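Local coordinates for DNA repair protein XRCC1 (Homo sapiens, PDB 3LQC) that serves as a scaffold in DNA single-strand break repair, assembling repair protein complexes and binding poly-ADP-ribose chains, here represented by its N-terminal domain, at residues Asp63-Val68 / Ile130-Pro135; Ile4-Val9 / Glu40-Val45. All blocks are in the same frame, centred on the assembly; numbering follows the deposited sequence.

Contact 1: residues Asp63-Val68 / Ile130-Pro135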
ATOM      1  N   ASP A  63      -5.170 -20.227   5.462  1.00 18.62           N
ATOM      2  CA  ASP A  63      -5.096 -20.861   6.768  1.00 23.80           C
ATOM      3  C   ASP A  63      -4.014 -20.183   7.593  1.00 22.30           C
ATOM      4  O   ASP A  63      -3.014 -20.806   7.957  1.00 18.26           O
ATOM      5  CB  ASP A  63      -4.815 -22.356   6.660  1.00 21.36           C
ATOM      6  CG  ASP A  63      -4.751 -23.034   8.019  1.00 27.10           C
ATOM      7  OD1 ASP A  63      -5.494 -22.614   8.929  1.00 27.31           O
ATOM      8  OD2 ASP A  63      -3.959 -23.991   8.175  1.00 32.01           O
ATOM      9  N   GLY A  64      -4.215 -18.895   7.855  1.00 19.81           N
ATOM     10  CA  GLY A  64      -3.369 -18.151   8.770  1.00 22.11           C
ATOM     11  C   GLY A  64      -2.223 -17.401   8.123  1.00 17.65           C
ATOM     12  O   GLY A  64      -1.363 -16.872   8.823  1.00 19.06           O
ATOM     13  N   SER A  65      -2.197 -17.364   6.795  1.00 17.02           N
ATOM     14  CA  SER A  65      -1.169 -16.620   6.073  1.00 15.96           C
ATOM     15  C   SER A  65      -1.543 -15.145   6.025  1.00 18.78           C
ATOM     16  O   SER A  65      -2.722 -14.808   5.946  1.00 21.66           O
ATOM     17  CB  SER A  65      -1.033 -17.135   4.638  1.00 14.97           C
ATOM     18  OG  SER A  65      -0.513 -18.444   4.600  1.00 19.30           O
ATOM     19  N   ALA A  66      -0.544 -14.267   6.054  1.00 16.41           N
ATOM     20  CA  ALA A  66      -0.791 -12.844   5.862  1.00 15.91           C
ATOM     21  C   ALA A  66      -0.872 -12.520   4.377  1.00 18.64           C
ATOM     22  O   ALA A  66      -1.728 -11.743   3.950  1.00 19.73           O
ATOM     23  CB  ALA A  66       0.290 -12.015   6.527  1.00 17.36           C
ATOM     24  N   PHE A  67       0.026 -13.117   3.597  1.00 15.89           N
ATOM     25  CA  PHE A  67       0.068 -12.889   2.154  1.00 16.93           C
ATOM     26  C   PHE A  67       0.170 -14.211   1.427  1.00 17.23           C
ATOM     27  O   PHE A  67       0.739 -15.158   1.948  1.00 21.57           O
ATOM     28  CB  PHE A  67       1.269 -12.027   1.759  1.00 15.36           C
ATOM     29  CG  PHE A  67       1.518 -10.873   2.673  1.00 16.73           C
ATOM     30  CD1 PHE A  67       0.544  -9.912   2.877  1.00 12.31           C
ATOM     31  CD2 PHE A  67       2.739 -10.744   3.327  1.00 19.52           C
ATOM     32  CE1 PHE A  67       0.771  -8.848   3.719  1.00 14.08           C
ATOM     33  CE2 PHE A  67       2.977  -9.674   4.185  1.00 18.16           C
ATOM     34  CZ  PHE A  67       1.993  -8.724   4.377  1.00 14.50           C
ATOM     35  N   VAL A  68      -0.381 -14.271   0.221  1.00 19.92           N
ATOM     36  CA  VAL A  68      -0.215 -15.438  -0.636  1.00 16.70           C
ATOM     37  C   VAL A  68       0.125 -14.978  -2.044  1.00 18.70           C
ATOM     38  O   VAL A  68      -0.438 -14.001  -2.536  1.00 16.12           O
ATOM     39  CB  VAL A  68      -1.476 -16.313  -0.684  1.00 15.80           C
ATOM     40  CG1 VAL A  68      -1.204 -17.564  -1.487  1.00 16.75           C
ATOM     41  CG2 VAL A  68      -1.933 -16.677   0.711  1.00 14.35           C
ATOM     42  N   ILE A 130       3.195 -21.814  -4.844  1.00 15.68           N
ATOM     43  CA  ILE A 130       2.324 -21.023  -3.980  1.00 16.93           C
ATOM     44  C   ILE A 130       3.114 -20.575  -2.747  1.00 18.82           C
ATOM     45  O   ILE A 130       3.599 -21.406  -1.982  1.00 15.47           O
ATOM     46  CB  ILE A 130       1.079 -21.816  -3.547  1.00 14.61           C
ATOM     47  CG1 ILE A 130       0.251 -22.230  -4.765  1.00 18.32           C
ATOM     48  CG2 ILE A 130       0.236 -21.005  -2.600  1.00 13.92           C
ATOM     49  CD1 ILE A 130       0.677 -23.542  -5.387  1.00 19.35           C
ATOM     50  N   VAL A 131       3.258 -19.266  -2.565  1.00 16.34           N
ATOM     51  CA  VAL A 131       4.055 -18.744  -1.459  1.00 16.44           C
ATOM     52  C   VAL A 131       3.182 -18.127  -0.381  1.00 14.79           C
ATOM     53  O   VAL A 131       2.406 -17.219  -0.649  1.00 16.54           O
ATOM     54  CB  VAL A 131       5.088 -17.705  -1.941  1.00 14.74           C
ATOM     55  CG1 VAL A 131       6.064 -17.368  -0.816  1.00 13.85           C
ATOM     56  CG2 VAL A 131       5.838 -18.230  -3.151  1.00 12.50           C
ATOM     57  N   CYS A 132       3.313 -18.629   0.841  1.00 16.54           N
ATOM     58  CA  CYS A 132       2.557 -18.109   1.973  1.00 14.05           C
ATOM     59  C   CYS A 132       3.478 -17.340   2.905  1.00 13.57           C
ATOM     60  O   CYS A 132       4.473 -17.868   3.396  1.00 18.55           O
ATOM     61  CB  CYS A 132       1.886 -19.252   2.732  1.00 17.54           C
ATOM     62  SG  CYS A 132       0.680 -20.190   1.785  1.00 19.00           S
ATOM     63  N   SER A 133       3.158 -16.082   3.150  1.00 17.18           N
ATOM     64  CA  SER A 133       3.988 -15.265   4.023  1.00 16.92           C
ATOM     65  C   SER A 133       3.223 -14.874   5.267  1.00 15.91           C
ATOM     66  O   SER A 133       2.068 -14.451   5.191  1.00 16.45           O
ATOM     67  CB  SER A 133       4.475 -14.020   3.295  1.00 14.82           C
ATOM     68  OG  SER A 133       5.432 -14.356   2.315  1.00 21.07           O
ATOM     69  N   GLN A 134       3.869 -15.022   6.416  1.00 15.65           N
ATOM     70  CA  GLN A 134       3.244 -14.677   7.686  1.00 17.15           C
ATOM     71  C   GLN A 134       4.308 -14.257   8.690  1.00 18.38           C
ATOM     72  O   GLN A 134       4.641 -15.012   9.602  1.00 15.74           O
ATOM     73  CB  GLN A 134       2.423 -15.854   8.220  1.00 16.16           C
ATOM     74  CG  GLN A 134       1.693 -15.578   9.537  1.00 19.13           C
ATOM     75  CD  GLN A 134       1.084 -14.188   9.598  1.00 16.02           C
ATOM     76  OE1 GLN A 134       1.779 -13.208   9.865  1.00 17.39           O
ATOM     77  NE2 GLN A 134      -0.218 -14.098   9.363  1.00 14.54           N
ATOM     78  N   PRO A 135       4.838 -13.034   8.517  1.00 16.44           N
ATOM     79  CA  PRO A 135       5.934 -12.460   9.302  1.00 17.94           C
ATOM     80  C   PRO A 135       5.485 -12.075  10.696  1.00 18.61           C
ATOM     81  O   PRO A 135       6.335 -11.818  11.545  1.00 16.20           O
ATOM     82  CB  PRO A 135       6.288 -11.171   8.546  1.00 16.68           C
ATOM     83  CG  PRO A 135       5.433 -11.131   7.351  1.00 19.27           C
ATOM     84  CD  PRO A 135       4.296 -12.065   7.555  1.00 19.37           C
TER
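Ala66 and Phe67 both face Ser133, a classic beta bulge at the point where strand 67-73 enters the mixed five-stranded sheet of the XRCC1 N-terminal domain and pairs antiparallel with strand 125-133. The extra residue of the bulge gives one acceptor, Ser133 O, two backbone donors, Ala66 N at 2.8 Å and Phe67 N at 2.9 Å. The first bond is the more bent, with 134° at its hydrogen against 161° for the second. Ser133 N returns a nearly straight bond to Phe67 O, and regular pairing resumes at Val68 and Cys132, where the CA of Val68 makes a CH...O contact with Val131 O.

Gln134, described here in one of its two conformers, sends a polar side chain across the contact. Its CG stands anti to the backbone N (chi1 -178°) and the chain bends beyond it; NE2 reaches Gly64 O at 3.0 Å, with that oxygen lying in the plane of the amide. NE2 also bonds to Ser99 OG and OE1 accepts from Tyr136 N, so in this conformer both ends of the amide have a partner, consistent with its modelled orientation. Ser65 OG, bonded to Gly143 O, passes close to the CB of Cys132.

Apolar contacts divide between the two faces of the sheet. Val68 and Ile130 lie side by side, CG1 to CG2 at 3.9 Å, on the face where both also touch Leu144 of strand 143-150. On the other, the Phe67 ring, which also packs against the partner protein chain, receives the CB of Ser133 at its edge, 3.7 Å from CD2.

Contact 2: residues Ile4-Val9 / Glu40-Val45. With CO3 (carbonate ion), chain D.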
ATOM      1  N   ILE A   4      15.065 -23.086  -1.088  1.00 19.23           N
ATOM      2  CA  ILE A   4      14.774 -24.521  -1.109  1.00 18.74           C
ATOM      3  C   ILE A   4      14.308 -25.093   0.242  1.00 19.08           C
ATOM      4  O   ILE A   4      13.431 -25.961   0.286  1.00 20.93           O
ATOM      5  CB  ILE A   4      15.959 -25.333  -1.675  1.00 17.86           C
ATOM      6  CG1 ILE A   4      15.571 -26.802  -1.839  1.00 21.01           C
ATOM      7  CG2 ILE A   4      17.168 -25.204  -0.786  1.00 18.30           C
ATOM      8  CD1 ILE A   4      14.271 -27.013  -2.578  1.00 21.24           C
ATOM      9  N   ARG A   5      14.880 -24.597   1.335  1.00 20.19           N
ATOM     10  CA  ARG A   5      14.572 -25.125   2.662  1.00 26.12           C
ATOM     11  C   ARG A   5      13.194 -24.681   3.158  1.00 24.38           C
ATOM     12  O   ARG A   5      12.688 -25.209   4.143  1.00 22.17           O
ATOM     13  CB  ARG A   5      15.651 -24.723   3.665  1.00 23.32           C
ATOM     14  CG  ARG A   5      15.670 -23.249   3.968  1.00 27.85           C
ATOM     15  CD  ARG A   5      16.546 -22.933   5.167  1.00 29.60           C
ATOM     16  NE  ARG A   5      16.229 -21.602   5.672  1.00 30.50           N
ATOM     17  CZ  ARG A   5      15.485 -21.364   6.746  1.00 29.73           C
ATOM     18  NH1 ARG A   5      14.989 -22.370   7.463  1.00 25.95           N
ATOM     19  NH2 ARG A   5      15.240 -20.111   7.107  1.00 28.24           N
ATOM     20  N   LEU A   6      12.597 -23.715   2.462  1.00 22.05           N
ATOM     21  CA  LEU A   6      11.258 -23.237   2.793  1.00 19.26           C
ATOM     22  C   LEU A   6      10.246 -23.691   1.754  1.00 19.25           C
ATOM     23  O   LEU A   6       9.097 -23.261   1.757  1.00 21.63           O
ATOM     24  CB  LEU A   6      11.254 -21.712   2.897  1.00 23.35           C
ATOM     25  CG  LEU A   6      12.128 -21.247   4.057  1.00 24.33           C
ATOM     26  CD1 LEU A   6      12.137 -19.740   4.187  1.00 21.20           C
ATOM     27  CD2 LEU A   6      11.619 -21.925   5.331  1.00 21.76           C
ATOM     28  N   ARG A   7      10.681 -24.577   0.871  1.00 21.20           N
ATOM     29  CA  ARG A   7       9.870 -24.986  -0.259  1.00 18.60           C
ATOM     30  C   ARG A   7       9.576 -26.480  -0.210  1.00 17.90           C
ATOM     31  O   ARG A   7      10.487 -27.292  -0.154  1.00 21.51           O
ATOM     32  CB  ARG A   7      10.614 -24.636  -1.540  1.00 16.99           C
ATOM     33  CG  ARG A   7       9.937 -25.062  -2.804  1.00 18.23           C
ATOM     34  CD  ARG A   7      10.884 -24.839  -3.973  1.00 18.71           C
ATOM     35  NE  ARG A   7      11.522 -23.530  -3.908  1.00 17.23           N
ATOM     36  CZ  ARG A   7      12.791 -23.305  -4.230  1.00 19.14           C
ATOM     37  NH1 ARG A   7      13.566 -24.307  -4.628  1.00 18.23           N
ATOM     38  NH2 ARG A   7      13.293 -22.082  -4.134  1.00 19.88           N
ATOM     39  N   HIS A   8       8.298 -26.834  -0.224  1.00 16.69           N
ATOM     40  CA  HIS A   8       7.885 -28.225  -0.322  1.00 19.33           C
ATOM     41  C   HIS A   8       7.504 -28.554  -1.760  1.00 20.61           C
ATOM     42  O   HIS A   8       6.467 -28.112  -2.255  1.00 17.25           O
ATOM     43  CB  HIS A   8       6.703 -28.496   0.606  1.00 21.03           C
ATOM     44  CG  HIS A   8       6.482 -29.947   0.897  1.00 24.69           C
ATOM     45  ND1 HIS A   8       5.316 -30.603   0.569  1.00 25.97           N
ATOM     46  CD2 HIS A   8       7.275 -30.867   1.497  1.00 29.15           C
ATOM     47  CE1 HIS A   8       5.399 -31.865   0.953  1.00 27.92           C
ATOM     48  NE2 HIS A   8       6.577 -32.051   1.519  1.00 29.68           N
ATOM     49  N   VAL A   9       8.359 -29.326  -2.424  1.00 18.91           N
ATOM     50  CA  VAL A   9       8.150 -29.708  -3.814  1.00 18.87           C
ATOM     51  C   VAL A   9       7.451 -31.065  -3.900  1.00 23.20           C
ATOM     52  O   VAL A   9       7.831 -32.014  -3.212  1.00 26.82           O
ATOM     53  CB  VAL A   9       9.499 -29.757  -4.570  1.00 20.69           C
ATOM     54  CG1 VAL A   9       9.286 -29.963  -6.060  1.00 16.48           C
ATOM     55  CG2 VAL A   9      10.281 -28.470  -4.323  1.00 20.66           C
ATOM     56  N   GLU A  40       8.943 -20.144  10.958  1.00 22.92           N
ATOM     57  CA  GLU A  40       9.399 -19.559   9.710  1.00 24.65           C
ATOM     58  C   GLU A  40       8.418 -18.520   9.160  1.00 22.73           C
ATOM     59  O   GLU A  40       7.209 -18.738   9.162  1.00 23.35           O
ATOM     60  CB  GLU A  40       9.611 -20.666   8.687  1.00 25.29           C
ATOM     61  CG  GLU A  40      10.843 -20.469   7.860  1.00 31.98           C
ATOM     62  CD  GLU A  40      12.113 -20.627   8.669  1.00 25.89           C
ATOM     63  OE1 GLU A  40      12.271 -21.660   9.349  1.00 25.56           O
ATOM     64  OE2 GLU A  40      12.956 -19.715   8.612  1.00 31.98           O
ATOM     65  N   LYS A  41       8.956 -17.397   8.686  1.00 22.28           N
ATOM     66  CA  LYS A  41       8.158 -16.261   8.208  1.00 19.41           C
ATOM     67  C   LYS A  41       7.487 -16.513   6.859  1.00 22.91           C
ATOM     68  O   LYS A  41       6.485 -15.872   6.523  1.00 23.95           O
ATOM     69  CB  LYS A  41       9.033 -15.011   8.089  1.00 24.59           C
ATOM     70  CG  LYS A  41       9.428 -14.399   9.422  1.00 35.05           C
ATOM     71  CD  LYS A  41      10.583 -13.421   9.259  1.00 33.87           C
ATOM     72  CE  LYS A  41      11.020 -12.872  10.611  1.00 43.58           C
ATOM     73  NZ  LYS A  41      12.313 -12.129  10.530  1.00 47.40           N
ATOM     74  N   THR A  42       8.040 -17.429   6.075  1.00 18.28           N
ATOM     75  CA  THR A  42       7.444 -17.750   4.788  1.00 19.38           C
ATOM     76  C   THR A  42       7.715 -19.189   4.382  1.00 20.79           C
ATOM     77  O   THR A  42       8.780 -19.730   4.664  1.00 21.58           O
ATOM     78  CB  THR A  42       7.926 -16.786   3.677  1.00 20.84           C
ATOM     79  OG1 THR A  42       7.661 -17.370   2.402  1.00 22.25           O
ATOM     80  CG2 THR A  42       9.410 -16.536   3.785  1.00 25.85           C
ATOM     81  N   ILE A  43       6.739 -19.812   3.727  1.00 21.19           N
ATOM     82  CA  ILE A  43       6.923 -21.146   3.168  1.00 17.32           C
ATOM     83  C   ILE A  43       6.264 -21.196   1.805  1.00 16.61           C
ATOM     84  O   ILE A  43       5.343 -20.435   1.535  1.00 18.30           O
ATOM     85  CB  ILE A  43       6.272 -22.239   4.040  1.00 23.36           C
ATOM     86  CG1 ILE A  43       4.776 -21.963   4.187  1.00 20.83           C
ATOM     87  CG2 ILE A  43       6.946 -22.333   5.404  1.00 21.01           C
ATOM     88  CD1 ILE A  43       3.961 -23.191   4.363  1.00 22.98           C
ATOM     89  N   SER A  44       6.727 -22.094   0.945  1.00 16.25           N
ATOM     90  CA  SER A  44       6.049 -22.342  -0.320  1.00 13.86           C
ATOM     91  C   SER A  44       5.868 -23.830  -0.562  1.00 16.02           C
ATOM     92  O   SER A  44       6.585 -24.654   0.004  1.00 17.24           O
ATOM     93  CB  SER A  44       6.856 -21.765  -1.466  1.00 14.10           C
ATOM     94  OG  SER A  44       8.133 -22.367  -1.491  1.00 19.24           O
ATOM     95  N   VAL A  45       4.893 -24.172  -1.394  1.00 13.69           N
ATOM     96  CA  VAL A  45       4.826 -25.502  -1.968  1.00 15.94           C
ATOM     97  C   VAL A  45       4.965 -25.352  -3.473  1.00 17.74           C
ATOM     98  O   VAL A  45       4.523 -24.359  -4.050  1.00 17.32           O
ATOM     99  CB  VAL A  45       3.495 -26.226  -1.652  1.00 20.87           C
ATOM    100  CG1 VAL A  45       3.350 -26.478  -0.161  1.00 18.94           C
ATOM    101  CG2 VAL A  45       2.330 -25.432  -2.170  1.00 22.44           C
TER
HETATM  102  C   CO3 D 190      10.743 -20.146  -3.018  1.00 20.80           C
HETATM  103  O1  CO3 D 190       9.983 -21.200  -2.968  1.00 24.13           O
HETATM  104  O2  CO3 D 190      11.563 -19.996  -4.019  1.00 21.95           O
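Strands 7-9 and 42-45 run parallel, their axes 4.4 Å apart at closest approach, at the edge of the mixed sheet in the XRCC1 N-terminal domain; helices 17-25 and 28-36 lie in the connection between them, making a beta-alpha-beta crossover. Ser44 is bonded through both its backbone N and its backbone O, to Leu6 O and His8 N, on the residues before and after its parallel mate Arg7; each bond is 2.8 Å and nearly straight. Leu6 closes a short 3-10 turn, so its carbonyl starts the pairing just as the chain straightens.

Ahead of the strands, Arg5 and Glu40 form a salt bridge, NH2 to OE2 at 2.8 Å. The side chains cross at about a right angle, their flat ends stand 85° apart, and NH2 meets OE2 from above the carboxylate plane; the second link, NH1 to OE1, is weak. Replacing Glu40 with an alanine would probably leave the Arg5 guanidinium without this carboxylate and less restrained, though its NE keeps a long, weak ion pair with Glu3. On the helical side, His8 CB meets Val45 CG1, while the His8 ring meets that of Trp33.

Arg7 and Ser44 share the opposite face and a bound carbonate, probably from the crystallisation liquor. Arg7 extends with CG anti to the backbone N (chi1 177°), then bends at chi3. Its guanidinium presents an edge to the ion, NH2 reaching O2 at 2.7 Å while also bridging to Glu81. Lys129 NZ supplies a further bond to the carbonate, whose O1 is shared by Arg7 NE at 2.9 Å and Ser44 OG at 2.6 Å.

Strand 125-133, one side of contact 1, is also the antiparallel neighbour of strand 42-49, which in contact 2 pairs in parallel with strand 7-12; the two contacts thus lie side by side in one mixed sheet. Their centres are 11 Å apart, and the two meet directly through probable hydrogen bonds from Cys132 N to Ile43 O and from Gln134 N to Lys41 O, each 2.8 Å. The carbonate pocket belongs to contact 2, yet contact 1 comes near it: the side chain of Val131 lies about 5 Å from the ion and touches Ser44. Along the chain, contact 2 is completed before contact 1 begins.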